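Local coordinates for protein TRAP dicarboxylate transporter, DctP subunit (Chromohalobacter salexigens, PDB 4P1L) that binds D-glucuronate in the periplasm and probably delivers it to a TRAP transport system for uptake into the cytoplasm, at residues K52-V57 with D250-E256; I107-D113 with I321-S326; L138-G142 with A261-R266; Q176-M181 with K299-I303. All coordinates share one frame; numbering follows the deposited sequence.

In the fold
The long helix 248-282 joins two of the four contacts: its start holds the turn after helix 37-52 in contact 1, and further along it lies against strand 135-141 in contact 3. The centres of contacts 1 and 3 are about 17 Å apart, and they touch where Ile254 CG2 meets Leu138 CD1 at 3.8 Å. Contacts 2 and 4 involve the last two helices, 315-323 and 301-310; the centres of these contacts are about 19 Å apart. Contact 3 runs close to the sugar site, with the Gln265 side chain about 8 Å from the bound glucuronate. The Met177 side chain of contact 4 is about 10 Å from the bound glucuronate. The Phe108 side chain of contact 2 is about 14 Å from the bound glucuronate, whereas contact 1 is remote.

Contact 1 (K52-V57 with D250-E256); sequences KTEGRV and DRQAIRE. With SO4 (sulfate ion), chain E.
Arg56 and Asp250 form a salt bridge. The guanidinium grips the carboxylate side-on, NE to OD2 and NH2 to OD1, each bond 2.8 Å long and nearly straight. Both oxygens use their syn lone pairs and the two planes lie only 9° apart, so the paired groups form one flat unit. A bend at chi3 (-70°) turns the end of Arg56 into this position, and Thr53 O sits over one guanidinium face. Glu54 OE1 adds a weak bond to Arg56 NH1. At the other end, Lys52 NZ forms a looser salt bridge with Glu256 OE1 at 3.6 Å, the side chains crossing at about a right angle.

The segment 52-57 carries the Schellman motif that ends helix 37-52, with Glu54 as its C-prime residue, overlapping a type I' turn from Thr53 to Arg56. Thr53 OG1 accepts from Val57 N, just beyond the turn, and is also bonded to Val49 O.

Water 1 bridges Lys52 O and Asp250 OD1. Deeper in, Val57 CG2 and Ile254 CD1 meet tip to tip at 4.1 Å. Lys52 CB rests on Ala253 CB. On helix 248-282, Arg255 NE and NH2 bind a sulfate, probably from the crystallisation liquor.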
loop_
_atom_site.group_PDB
_atom_site.type_symbol
_atom_site.label_atom_id
_atom_site.label_comp_id
_atom_site.label_asym_id
_atom_site.label_seq_id
_atom_site.Cartn_x
_atom_site.Cartn_y
_atom_site.Cartn_z
ATOM N N LYS A 52 -7.794 25.815 7.154
ATOM C CA LYS A 52 -7.323 25.923 8.527
ATOM C C LYS A 52 -6.127 26.846 8.669
ATOM O O LYS A 52 -5.884 27.344 9.762
ATOM C CB LYS A 52 -6.960 24.560 9.090
ATOM C CG LYS A 52 -8.136 23.684 9.491
ATOM C CD LYS A 52 -7.644 22.594 10.453
ATOM C CE LYS A 52 -8.637 21.460 10.615
ATOM N NZ LYS A 52 -9.818 21.856 11.448
ATOM N N THR A 53 -5.362 27.043 7.591
ATOM C CA THR A 53 -4.178 27.900 7.653
ATOM C C THR A 53 -4.450 29.272 7.054
ATOM O O THR A 53 -3.522 30.020 6.779
ATOM C CB THR A 53 -2.928 27.295 6.943
ATOM O OG1 THR A 53 -3.153 27.184 5.526
ATOM C CG2 THR A 53 -2.588 25.941 7.511
ATOM N N GLU A 54 -5.721 29.577 6.819
ATOM C CA GLU A 54 -6.098 30.847 6.210
ATOM C C GLU A 54 -5.272 31.143 4.949
ATOM O O GLU A 54 -4.823 32.270 4.725
ATOM C CB GLU A 54 -5.974 31.970 7.247
ATOM C CG GLU A 54 -6.914 31.750 8.432
ATOM C CD GLU A 54 -6.593 32.626 9.635
ATOM O OE1 GLU A 54 -5.624 33.412 9.573
ATOM O OE2 GLU A 54 -7.321 32.510 10.647
ATOM N N GLY A 55 -5.084 30.115 4.124
ATOM C CA GLY A 55 -4.422 30.268 2.838
ATOM C C GLY A 55 -2.901 30.344 2.884
ATOM O O GLY A 55 -2.255 30.516 1.850
ATOM N N ARG A 56 -2.315 30.219 4.072
ATOM C CA ARG A 56 -0.852 30.247 4.186
ATOM C C ARG A 56 -0.242 29.027 3.520
ATOM O O ARG A 56 0.855 29.076 2.968
ATOM C CB ARG A 56 -0.412 30.301 5.652
ATOM C CG ARG A 56 -0.646 31.652 6.330
ATOM C CD ARG A 56 -0.057 31.648 7.716
ATOM N NE ARG A 56 -0.803 30.790 8.628
ATOM C CZ ARG A 56 -1.930 31.136 9.249
ATOM N NH1 ARG A 56 -2.467 32.341 9.064
ATOM N NH2 ARG A 56 -2.525 30.274 10.063
ATOM N N VAL A 57 -0.962 27.917 3.596
ATOM C CA VAL A 57 -0.522 26.700 2.957
ATOM C C VAL A 57 -1.618 26.258 2.020
ATOM O O VAL A 57 -2.735 25.993 2.456
ATOM C CB VAL A 57 -0.279 25.596 3.962
ATOM C CG1 VAL A 57 0.305 24.370 3.241
ATOM C CG2 VAL A 57 0.630 26.085 5.110
ATOM N N ASP A 250 0.341 26.114 12.514
ATOM C CA ASP A 250 -0.041 25.487 11.249
ATOM C C ASP A 250 0.258 23.975 11.225
ATOM O O ASP A 250 -0.522 23.192 10.655
ATOM C CB ASP A 250 0.610 26.204 10.062
ATOM C CG ASP A 250 -0.106 27.499 9.696
ATOM O OD1 ASP A 250 -1.176 27.796 10.286
ATOM O OD2 ASP A 250 0.408 28.218 8.805
ATOM N N ARG A 251 1.368 23.545 11.830
ATOM C CA ARG A 251 1.628 22.103 11.946
ATOM C C ARG A 251 0.479 21.416 12.683
ATOM O O ARG A 251 0.009 20.364 12.273
ATOM C CB ARG A 251 2.952 21.809 12.671
ATOM C CG ARG A 251 4.214 21.933 11.793
ATOM C CD ARG A 251 5.480 21.457 12.528
ATOM N NE ARG A 251 5.921 22.416 13.534
ATOM C CZ ARG A 251 6.592 23.530 13.240
ATOM N NH1 ARG A 251 6.950 24.374 14.205
ATOM N NH2 ARG A 251 6.918 23.798 11.972
ATOM N N GLN A 252 0.029 22.001 13.787
ATOM C CA GLN A 252 -1.044 21.371 14.563
ATOM C C GLN A 252 -2.315 21.262 13.707
ATOM O O GLN A 252 -3.018 20.233 13.726
ATOM C CB GLN A 252 -1.297 22.148 15.870
ATOM C CG GLN A 252 -2.608 21.787 16.576
ATOM C CD GLN A 252 -2.822 22.555 17.885
ATOM O OE1 GLN A 252 -1.884 23.103 18.473
ATOM N NE2 GLN A 252 -4.069 22.594 18.341
ATOM N N ALA A 253 -2.592 22.309 12.935
ATOM C CA ALA A 253 -3.765 22.334 12.072
ATOM C C ALA A 253 -3.661 21.304 10.942
ATOM O O ALA A 253 -4.645 20.634 10.607
ATOM C CB ALA A 253 -3.983 23.745 11.493
ATOM N N ILE A 254 -2.474 21.168 10.356
ATOM C CA ILE A 254 -2.289 20.261 9.234
ATOM C C ILE A 254 -2.346 18.798 9.711
ATOM O O ILE A 254 -2.885 17.926 9.034
ATOM C CB ILE A 254 -0.999 20.613 8.458
ATOM C CG1 ILE A 254 -1.172 22.003 7.814
ATOM C CG2 ILE A 254 -0.663 19.552 7.401
ATOM C CD1 ILE A 254 0.079 22.558 7.185
ATOM N N ARG A 255 -1.816 18.553 10.900
ATOM C CA ARG A 255 -1.900 17.234 11.501
ATOM C C ARG A 255 -3.375 16.866 11.711
ATOM O O ARG A 255 -3.798 15.736 11.411
ATOM C CB ARG A 255 -1.107 17.226 12.817
ATOM C CG ARG A 255 -0.755 15.877 13.340
ATOM C CD ARG A 255 0.227 15.960 14.518
ATOM N NE ARG A 255 1.655 16.039 14.157
ATOM C CZ ARG A 255 2.363 15.034 13.656
ATOM N NH1 ARG A 255 1.778 13.876 13.378
ATOM N NH2 ARG A 255 3.655 15.192 13.389
ATOM N N GLU A 256 -4.170 17.820 12.202
ATOM C CA GLU A 256 -5.608 17.592 12.353
ATOM C C GLU A 256 -6.282 17.288 11.003
ATOM O O GLU A 256 -7.081 16.357 10.908
ATOM C CB GLU A 256 -6.299 18.773 13.028
ATOM C CG GLU A 256 -7.773 18.500 13.320
ATOM C CD GLU A 256 -8.493 19.664 14.006
ATOM O OE1 GLU A 256 -7.865 20.727 14.245
ATOM O OE2 GLU A 256 -9.699 19.501 14.298
HETATM S S SO4 E . 5.248 17.907 15.329
HETATM O O1 SO4 E . 3.807 18.050 15.159
HETATM O O2 SO4 E . 5.515 17.147 16.541
HETATM O O3 SO4 E . 5.878 17.204 14.209
HETATM O O4 SO4 E . 5.852 19.236 15.403
HETATM O O HOH W 1 -3.562 27.504 11.559
#

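Contact 2 (I107-D113 with I321-S326); sequences IFKSPDD and IQDAQS
Gln325 lays its amide along the backbone of Ile107-Lys109 and uses both ends of it. NE2 donates to Ile107 O at 2.9 Å, in the plane of that carbonyl, and OE1 accepts from Lys109 N at 2.8 Å with an N-H...O angle of 167°. NE2 also donates to Ile321 O in its own segment, approaching from above that carbonyl plane, so three bonds fix the rotation of the buried amide. An extended chain (chi2 173°) carries it to the 107-109 backbone. A leucine here would probably leave Ile107 O and Lys109 N without these partners and free the C-terminal tail to shift.

The glutamine thereby ties the turn that follows helix 315-323, a type I turn from Asp323 to Ser326 at the very C-terminus, to the loop leading into helix 111-118. That helix opens with Ser110 as N-cap, its OG accepting from Asp113 N. Lys109 runs past Gln325 in the opposite direction until NZ reaches Gln325 O at 3.0 Å; its salt bridge to the terminal carboxylate of Ser326 is long. Water 2 joins Gln325 O to Asp113 OD1, which also pairs with Arg116.

Ile107 and Ile321 make the apolar side. CG1 of Ile107 meets CG2 of Ile321 at 3.8 Å, the two chains crossing at about a right angle, and the same Ile321 methyl lies 3.7 Å from Phe108 CE1.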
loop_
_atom_site.group_PDB
_atom_site.type_symbol
_atom_site.label_atom_id
_atom_site.label_comp_id
_atom_site.label_asym_id
_atom_site.label_seq_id
_atom_site.Cartn_x
_atom_site.Cartn_y
_atom_site.Cartn_z
ATOM N N ILE A 107 1.390 -10.796 7.961
ATOM C CA ILE A 107 1.727 -10.316 9.290
ATOM C C ILE A 107 0.483 -9.777 10.013
ATOM O O ILE A 107 0.379 -9.891 11.232
ATOM C CB ILE A 107 2.882 -9.291 9.296
ATOM C CG1 ILE A 107 3.379 -9.153 10.733
ATOM C CG2 ILE A 107 2.478 -7.968 8.639
ATOM C CD1 ILE A 107 4.695 -8.473 10.843
ATOM N N PHE A 108 -0.447 -9.187 9.263
ATOM C CA PHE A 108 -1.727 -8.728 9.819
ATOM C C PHE A 108 -2.829 -9.746 9.501
ATOM O O PHE A 108 -2.874 -10.280 8.398
ATOM C CB PHE A 108 -2.136 -7.361 9.241
ATOM C CG PHE A 108 -1.219 -6.234 9.628
ATOM C CD1 PHE A 108 -1.129 -5.822 10.953
ATOM C CD2 PHE A 108 -0.422 -5.622 8.682
ATOM C CE1 PHE A 108 -0.285 -4.804 11.314
ATOM C CE2 PHE A 108 0.426 -4.606 9.036
ATOM C CZ PHE A 108 0.503 -4.207 10.365
ATOM N N LYS A 109 -3.723 -9.999 10.467
ATOM C CA LYS A 109 -4.816 -10.945 10.289
ATOM C C LYS A 109 -5.970 -10.315 9.484
ATOM O O LYS A 109 -6.722 -11.014 8.795
ATOM C CB LYS A 109 -5.336 -11.411 11.658
ATOM C CG LYS A 109 -4.368 -12.294 12.427
ATOM C CD LYS A 109 -4.967 -12.810 13.732
ATOM C CE LYS A 109 -3.963 -13.689 14.493
ATOM N NZ LYS A 109 -4.543 -14.203 15.784
ATOM N N SER A 110 -6.120 -9.002 9.588
ATOM C CA SER A 110 -7.165 -8.306 8.853
ATOM C C SER A 110 -6.841 -6.821 8.769
ATOM O O SER A 110 -6.006 -6.317 9.527
ATOM C CB SER A 110 -8.524 -8.487 9.553
ATOM O OG SER A 110 -8.535 -7.856 10.812
ATOM N N PRO A 111 -7.519 -6.102 7.868
ATOM C CA PRO A 111 -7.284 -4.655 7.834
ATOM C C PRO A 111 -7.663 -3.983 9.150
ATOM O O PRO A 111 -7.030 -2.993 9.563
ATOM C CB PRO A 111 -8.178 -4.182 6.686
ATOM C CG PRO A 111 -8.184 -5.369 5.742
ATOM C CD PRO A 111 -8.238 -6.583 6.679
ATOM N N ASP A 112 -8.667 -4.516 9.835
ATOM C CA ASP A 112 -9.093 -3.877 11.081
ATOM C C ASP A 112 -7.997 -4.008 12.147
ATOM O O ASP A 112 -7.776 -3.082 12.957
ATOM C CB ASP A 112 -10.412 -4.456 11.584
ATOM C CG ASP A 112 -11.615 -3.880 10.849
ATOM O OD1 ASP A 112 -11.528 -2.719 10.398
ATOM O OD2 ASP A 112 -12.627 -4.592 10.710
ATOM N N ASP A 113 -7.315 -5.151 12.160
ATOM C CA ASP A 113 -6.193 -5.325 13.073
ATOM C C ASP A 113 -5.101 -4.320 12.704
ATOM O O ASP A 113 -4.463 -3.707 13.569
ATOM C CB ASP A 113 -5.612 -6.742 12.990
ATOM C CG ASP A 113 -6.497 -7.789 13.665
ATOM O OD1 ASP A 113 -6.539 -7.842 14.904
ATOM O OD2 ASP A 113 -7.134 -8.582 12.948
ATOM N N ILE A 321 3.785 -6.958 16.745
ATOM C CA ILE A 321 2.650 -6.910 15.846
ATOM C C ILE A 321 1.884 -8.237 15.894
ATOM O O ILE A 321 0.650 -8.258 15.940
ATOM C CB ILE A 321 3.094 -6.571 14.413
ATOM C CG1 ILE A 321 3.527 -5.097 14.349
ATOM C CG2 ILE A 321 1.954 -6.857 13.418
ATOM C CD1 ILE A 321 4.349 -4.745 13.095
ATOM N N GLN A 322 2.606 -9.352 15.870
ATOM C CA GLN A 322 1.963 -10.651 15.930
ATOM C C GLN A 322 1.209 -10.809 17.256
ATOM O O GLN A 322 0.065 -11.258 17.279
ATOM C CB GLN A 322 2.975 -11.770 15.804
ATOM C CG GLN A 322 3.725 -11.809 14.469
ATOM C CD GLN A 322 4.834 -12.849 14.483
ATOM O OE1 GLN A 322 5.568 -12.987 15.471
ATOM N NE2 GLN A 322 4.948 -13.597 13.397
ATOM N N ASP A 323 1.855 -10.434 18.347
ATOM C CA ASP A 323 1.278 -10.615 19.666
ATOM C C ASP A 323 0.044 -9.734 19.854
ATOM O O ASP A 323 -0.871 -10.102 20.588
ATOM C CB ASP A 323 2.312 -10.332 20.760
ATOM C CG ASP A 323 3.406 -11.406 20.832
ATOM O OD1 ASP A 323 3.310 -12.424 20.125
ATOM O OD2 ASP A 323 4.364 -11.220 21.608
ATOM N N ALA A 324 -0.019 -8.610 19.144
ATOM C CA ALA A 324 -1.113 -7.664 19.346
ATOM C C ALA A 324 -2.402 -8.158 18.687
ATOM O O ALA A 324 -3.436 -7.488 18.760
ATOM C CB ALA A 324 -0.747 -6.277 18.796
ATOM N N GLN A 325 -2.351 -9.307 18.027
ATOM C CA GLN A 325 -3.530 -9.812 17.331
ATOM C C GLN A 325 -4.044 -11.148 17.848
ATOM O O GLN A 325 -5.046 -11.663 17.362
ATOM C CB GLN A 325 -3.225 -9.929 15.841
ATOM C CG GLN A 325 -2.772 -8.632 15.257
ATOM C CD GLN A 325 -2.325 -8.798 13.842
ATOM O OE1 GLN A 325 -3.148 -8.870 12.937
ATOM N NE2 GLN A 325 -1.018 -8.924 13.641
ATOM N N SER A 326 -3.369 -11.712 18.833
ATOM C CA SER A 326 -3.875 -12.924 19.472
ATOM C C SER A 326 -5.399 -12.930 19.661
ATOM O O SER A 326 -5.985 -12.071 20.342
ATOM C CB SER A 326 -3.177 -13.126 20.814
ATOM O OG SER A 326 -1.820 -13.416 20.584
ATOM O OXT SER A 326 -6.067 -13.821 19.122
HETATM O O HOH W 2 -7.081 -9.802 16.593
#

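Contact 3 (L138-G142 with A261-R266); sequences LSWFG and AAKEQR
Strand 135-141, an outermost strand of the five-stranded mixed sheet, packs here on the long helix 248-282. The short segments run nearly parallel, with axes 5° apart and 7.6 Å from each other. Gln265 holds the strand end with both atoms of its amide: OE1 accepts from Gly142 N at 2.9 Å, and NE2 donates to Gly142 O at 3.0 Å, on a lone pair in the carbonyl plane. NE2 has a further partner in Asn38 OD1. A bend at chi2 (-90°) brings the amide flat against Phe141, its plane 10° from that of the ring. Gln265 CG meets the ring face in a CH-pi contact, 3.8 Å from the centroid. An alanine in its place would probably leave Gly142 without its helix partner and uncover this face of Phe141.

Arg266 reaches Trp140 O side-on with two nitrogens, NE at 3.2 Å and NH2 at 3.0 Å, the oxygen lying in the guanidinium plane. Asp119 binds NH1 in a salt bridge. One residue before the Trp140 grip, Ser139 CB lies 3.6 Å from Ala262 CB; the serine hydroxyl is bonded to Ala258 O. Phe141 lies beside Glu234, which binds glucuronate, so this helix-on-sheet packing, common in the alpha/beta domains of periplasmic binding proteins, lies behind Glu234 of the sugar site.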
loop_
_atom_site.group_PDB
_atom_site.type_symbol
_atom_site.label_atom_id
_atom_site.label_comp_id
_atom_site.label_asym_id
_atom_site.label_seq_id
_atom_site.Cartn_x
_atom_site.Cartn_y
_atom_site.Cartn_z
ATOM N N LEU A 138 1.660 11.863 8.938
ATOM C CA LEU A 138 0.581 12.553 9.608
ATOM C C LEU A 138 -0.619 11.643 9.881
ATOM O O LEU A 138 -1.369 11.866 10.821
ATOM C CB LEU A 138 0.118 13.735 8.765
ATOM C CG LEU A 138 1.195 14.771 8.431
ATOM C CD1 LEU A 138 0.558 15.966 7.760
ATOM C CD2 LEU A 138 1.934 15.185 9.688
ATOM N N SER A 139 -0.829 10.652 9.031
ATOM C CA SER A 139 -1.933 9.726 9.224
ATOM C C SER A 139 -1.744 8.510 8.342
ATOM O O SER A 139 -0.888 8.509 7.454
ATOM C CB SER A 139 -3.258 10.414 8.924
ATOM O OG SER A 139 -3.327 10.802 7.567
ATOM N N TRP A 140 -2.535 7.473 8.606
ATOM C CA TRP A 140 -2.441 6.197 7.879
ATOM C C TRP A 140 -3.721 5.923 7.100
ATOM O O TRP A 140 -4.796 5.941 7.681
ATOM C CB TRP A 140 -2.208 5.039 8.840
ATOM C CG TRP A 140 -0.998 5.190 9.693
ATOM C CD1 TRP A 140 -0.971 5.482 11.023
ATOM C CD2 TRP A 140 0.357 5.044 9.285
ATOM N NE1 TRP A 140 0.322 5.545 11.468
ATOM C CE2 TRP A 140 1.161 5.254 10.430
ATOM C CE3 TRP A 140 0.975 4.728 8.081
ATOM C CZ2 TRP A 140 2.552 5.181 10.397
ATOM C CZ3 TRP A 140 2.377 4.667 8.049
ATOM C CH2 TRP A 140 3.136 4.882 9.201
ATOM N N PHE A 141 -3.576 5.676 5.801
ATOM C CA PHE A 141 -4.662 5.228 4.935
ATOM C C PHE A 141 -4.675 3.685 4.888
ATOM O O PHE A 141 -3.629 3.030 5.040
ATOM C CB PHE A 141 -4.475 5.735 3.497
ATOM C CG PHE A 141 -4.741 7.217 3.281
ATOM C CD1 PHE A 141 -5.095 8.054 4.313
ATOM C CD2 PHE A 141 -4.613 7.765 2.008
ATOM C CE1 PHE A 141 -5.311 9.422 4.086
ATOM C CE2 PHE A 141 -4.848 9.115 1.779
ATOM C CZ PHE A 141 -5.192 9.938 2.830
ATOM N N GLY A 142 -5.846 3.105 4.635
ATOM C CA GLY A 142 -5.954 1.682 4.368
ATOM C C GLY A 142 -5.824 1.298 2.898
ATOM O O GLY A 142 -6.085 2.112 2.008
ATOM N N ALA A 261 -8.704 13.480 7.180
ATOM C CA ALA A 261 -8.623 12.876 5.845
ATOM C C ALA A 261 -8.481 11.354 5.887
ATOM O O ALA A 261 -9.057 10.664 5.040
ATOM C CB ALA A 261 -7.481 13.477 5.050
ATOM N N ALA A 262 -7.696 10.819 6.830
ATOM C CA ALA A 262 -7.560 9.357 6.972
ATOM C C ALA A 262 -8.874 8.723 7.433
ATOM O O ALA A 262 -9.263 7.660 6.954
ATOM C CB ALA A 262 -6.432 8.992 7.954
ATOM N N LYS A 263 -9.576 9.380 8.351
ATOM C CA LYS A 263 -10.865 8.857 8.789
ATOM C C LYS A 263 -11.821 8.756 7.581
ATOM O O LYS A 263 -12.560 7.770 7.409
ATOM C CB LYS A 263 -11.448 9.739 9.894
ATOM C CG LYS A 263 -12.724 9.189 10.513
ATOM C CD LYS A 263 -13.036 9.858 11.864
ATOM C CE LYS A 263 -14.480 9.639 12.305
ATOM N NZ LYS A 263 -15.430 10.601 11.659
ATOM N N GLU A 264 -11.775 9.776 6.734
ATOM C CA GLU A 264 -12.623 9.829 5.539
ATOM C C GLU A 264 -12.186 8.738 4.564
ATOM O O GLU A 264 -13.012 7.992 4.040
ATOM C CB GLU A 264 -12.531 11.196 4.846
ATOM C CG GLU A 264 -13.370 11.241 3.568
ATOM C CD GLU A 264 -13.213 12.514 2.751
ATOM O OE1 GLU A 264 -12.378 13.367 3.092
ATOM O OE2 GLU A 264 -13.942 12.659 1.756
ATOM N N GLN A 265 -10.877 8.661 4.323
ATOM C CA GLN A 265 -10.337 7.665 3.408
ATOM C C GLN A 265 -10.760 6.249 3.796
ATOM O O GLN A 265 -11.070 5.433 2.931
ATOM C CB GLN A 265 -8.824 7.739 3.358
ATOM C CG GLN A 265 -8.226 6.863 2.270
ATOM C CD GLN A 265 -7.888 5.447 2.712
ATOM O OE1 GLN A 265 -7.815 5.130 3.896
ATOM N NE2 GLN A 265 -7.667 4.594 1.748
ATOM N N ARG A 266 -10.748 5.932 5.087
ATOM C CA ARG A 266 -11.088 4.565 5.505
ATOM C C ARG A 266 -12.578 4.254 5.285
ATOM O O ARG A 266 -12.937 3.134 4.903
ATOM C CB ARG A 266 -10.686 4.334 6.953
ATOM C CG ARG A 266 -9.181 4.469 7.173
ATOM C CD ARG A 266 -8.853 4.312 8.636
ATOM N NE ARG A 266 -7.473 4.666 8.936
ATOM C CZ ARG A 266 -6.929 4.532 10.138
ATOM N NH1 ARG A 266 -7.620 4.007 11.144
ATOM N NH2 ARG A 266 -5.670 4.876 10.321
#

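Contact 4 (Q176-M181 with K299-I303); sequences QMIDEM and KMQPI
Gln176 and Ile303 slide past each other in opposite directions, the extended glutamine chain lying alongside the isoleucine with its CD 3.6 Å from Ile303 CG1. The tip of Ile303 goes further in: CD1 comes within 3.6 Å of Met177 N, against the backbone of helix 172-181.

Met300, one of three selenomethionines here, starts out pointing away from that helix, but bends at chi2 (-67°) and chi3 (96°) turn its end back. The Met300 and Met177 side chains cross at a slant, with Met300 SE 3.9 Å from Met177 CG, while Met300 CE rests 3.6 Å from Glu180 CB and also meets Met181 CG. Pro105 covers both Met177 and Met300 from a neighbouring loop.

Glu180, bent at chi2 (-67°), passes Pro302 at an angle, OE2 3.7 Å from Pro302 CB. Lys299 lies along the end of helix 172-181, where its CD approaches Glu180 O at 3.4 Å.

Water 3 bridges Gln176 OE1 and Ile303 O, and water 4 lies near Glu180 OE1 and Lys299 O. Since no direct hydrogen bond or salt bridge passes between the segments, helix 172-181 and the segment 299-303 are held mainly by van der Waals packing of flexible selenoether and aliphatic chains.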
loop_
_atom_site.group_PDB
_atom_site.type_symbol
_atom_site.label_atom_id
_atom_site.label_comp_id
_atom_site.label_asym_id
_atom_site.label_seq_id
_atom_site.Cartn_x
_atom_site.Cartn_y
_atom_site.Cartn_z
ATOM N N GLN A 176 10.477 -13.085 -3.073
ATOM C CA GLN A 176 10.611 -14.219 -2.189
ATOM C C GLN A 176 9.233 -14.815 -1.914
ATOM O O GLN A 176 9.063 -16.045 -1.918
ATOM C CB GLN A 176 11.337 -13.827 -0.898
ATOM C CG GLN A 176 12.046 -14.964 -0.243
ATOM C CD GLN A 176 12.755 -14.547 1.029
ATOM O OE1 GLN A 176 12.655 -13.387 1.466
ATOM N NE2 GLN A 176 13.446 -15.502 1.653
HETATM N N MSE A 177 8.252 -13.956 -1.682
HETATM C CA MSE A 177 6.878 -14.415 -1.427
HETATM C C MSE A 177 6.313 -15.276 -2.572
HETATM O O MSE A 177 5.861 -16.406 -2.338
HETATM C CB MSE A 177 5.962 -13.214 -1.189
HETATM C CG MSE A 177 4.500 -13.563 -1.029
HETATM SE SE MSE A 177 3.388 -11.973 -0.884
HETATM C CE MSE A 177 3.337 -11.575 -2.821
ATOM N N ILE A 178 6.357 -14.760 -3.801
ATOM C CA ILE A 178 5.886 -15.516 -4.948
ATOM C C ILE A 178 6.691 -16.820 -5.144
ATOM O O ILE A 178 6.128 -17.887 -5.443
ATOM C CB ILE A 178 5.950 -14.686 -6.227
ATOM C CG1 ILE A 178 5.017 -13.467 -6.143
ATOM C CG2 ILE A 178 5.587 -15.552 -7.459
ATOM C CD1 ILE A 178 3.552 -13.807 -5.989
ATOM N N ASP A 179 8.004 -16.738 -4.977
ATOM C CA ASP A 179 8.848 -17.889 -5.161
ATOM C C ASP A 179 8.521 -18.991 -4.176
ATOM O O ASP A 179 8.491 -20.158 -4.542
ATOM C CB ASP A 179 10.337 -17.520 -5.013
ATOM C CG ASP A 179 10.867 -16.747 -6.188
ATOM O OD1 ASP A 179 10.081 -16.377 -7.094
ATOM O OD2 ASP A 179 12.073 -16.490 -6.190
ATOM N N GLU A 180 8.317 -18.620 -2.918
ATOM C CA GLU A 180 7.927 -19.585 -1.898
ATOM C C GLU A 180 6.526 -20.163 -2.154
ATOM O O GLU A 180 6.257 -21.308 -1.805
ATOM C CB GLU A 180 7.973 -18.939 -0.518
ATOM C CG GLU A 180 9.423 -18.637 -0.030
ATOM C CD GLU A 180 10.251 -19.881 0.252
ATOM O OE1 GLU A 180 9.734 -21.006 0.116
ATOM O OE2 GLU A 180 11.435 -19.733 0.614
HETATM N N MSE A 181 5.632 -19.375 -2.737
HETATM C CA MSE A 181 4.332 -19.920 -3.108
HETATM C C MSE A 181 4.453 -20.949 -4.219
HETATM O O MSE A 181 3.630 -21.852 -4.284
HETATM C CB MSE A 181 3.387 -18.831 -3.559
HETATM C CG MSE A 181 2.930 -17.936 -2.445
HETATM SE SE MSE A 181 1.687 -16.589 -3.156
HETATM C CE MSE A 181 1.312 -15.635 -1.510
ATOM N N LYS A 299 4.021 -21.534 4.157
ATOM C CA LYS A 299 5.152 -21.466 3.231
ATOM C C LYS A 299 6.016 -20.206 3.388
ATOM O O LYS A 299 7.107 -20.124 2.808
ATOM C CB LYS A 299 4.649 -21.574 1.796
ATOM C CG LYS A 299 4.252 -22.994 1.423
ATOM C CD LYS A 299 3.967 -23.077 -0.045
ATOM C CE LYS A 299 4.390 -24.416 -0.634
ATOM N NZ LYS A 299 3.644 -25.526 -0.026
HETATM N N MSE A 300 5.519 -19.212 4.128
HETATM C CA MSE A 300 6.236 -17.954 4.300
HETATM C C MSE A 300 7.298 -17.975 5.409
HETATM O O MSE A 300 8.074 -17.024 5.547
HETATM C CB MSE A 300 5.264 -16.805 4.579
HETATM C CG MSE A 300 4.116 -16.721 3.595
HETATM SE SE MSE A 300 4.720 -16.244 1.764
HETATM C CE MSE A 300 4.855 -17.977 0.956
ATOM N N GLN A 301 7.350 -19.049 6.185
ATOM C CA GLN A 301 8.268 -19.125 7.327
ATOM C C GLN A 301 9.727 -18.735 7.026
ATOM O O GLN A 301 10.347 -17.985 7.799
ATOM C CB GLN A 301 8.222 -20.528 7.953
ATOM C CG GLN A 301 8.931 -20.600 9.312
ATOM C CD GLN A 301 8.245 -19.741 10.359
ATOM O OE1 GLN A 301 7.050 -19.882 10.615
ATOM N NE2 GLN A 301 8.999 -18.826 10.957
ATOM N N PRO A 302 10.287 -19.214 5.900
ATOM C CA PRO A 302 11.684 -18.881 5.606
ATOM C C PRO A 302 11.883 -17.392 5.427
ATOM O O PRO A 302 12.968 -16.880 5.709
ATOM C CB PRO A 302 11.952 -19.597 4.270
ATOM C CG PRO A 302 10.955 -20.713 4.241
ATOM C CD PRO A 302 9.735 -20.180 4.925
ATOM N N ILE A 303 10.844 -16.702 4.952
ATOM C CA ILE A 303 10.903 -15.256 4.772
ATOM C C ILE A 303 11.052 -14.562 6.135
ATOM O O ILE A 303 11.884 -13.658 6.322
ATOM C CB ILE A 303 9.671 -14.745 3.990
ATOM C CG1 ILE A 303 9.647 -15.416 2.610
ATOM C CG2 ILE A 303 9.737 -13.261 3.826
ATOM C CD1 ILE A 303 8.455 -14.996 1.723
HETATM O O HOH W 3 13.428 -12.608 4.248
HETATM O O HOH W 4 8.372 -22.316 2.020
#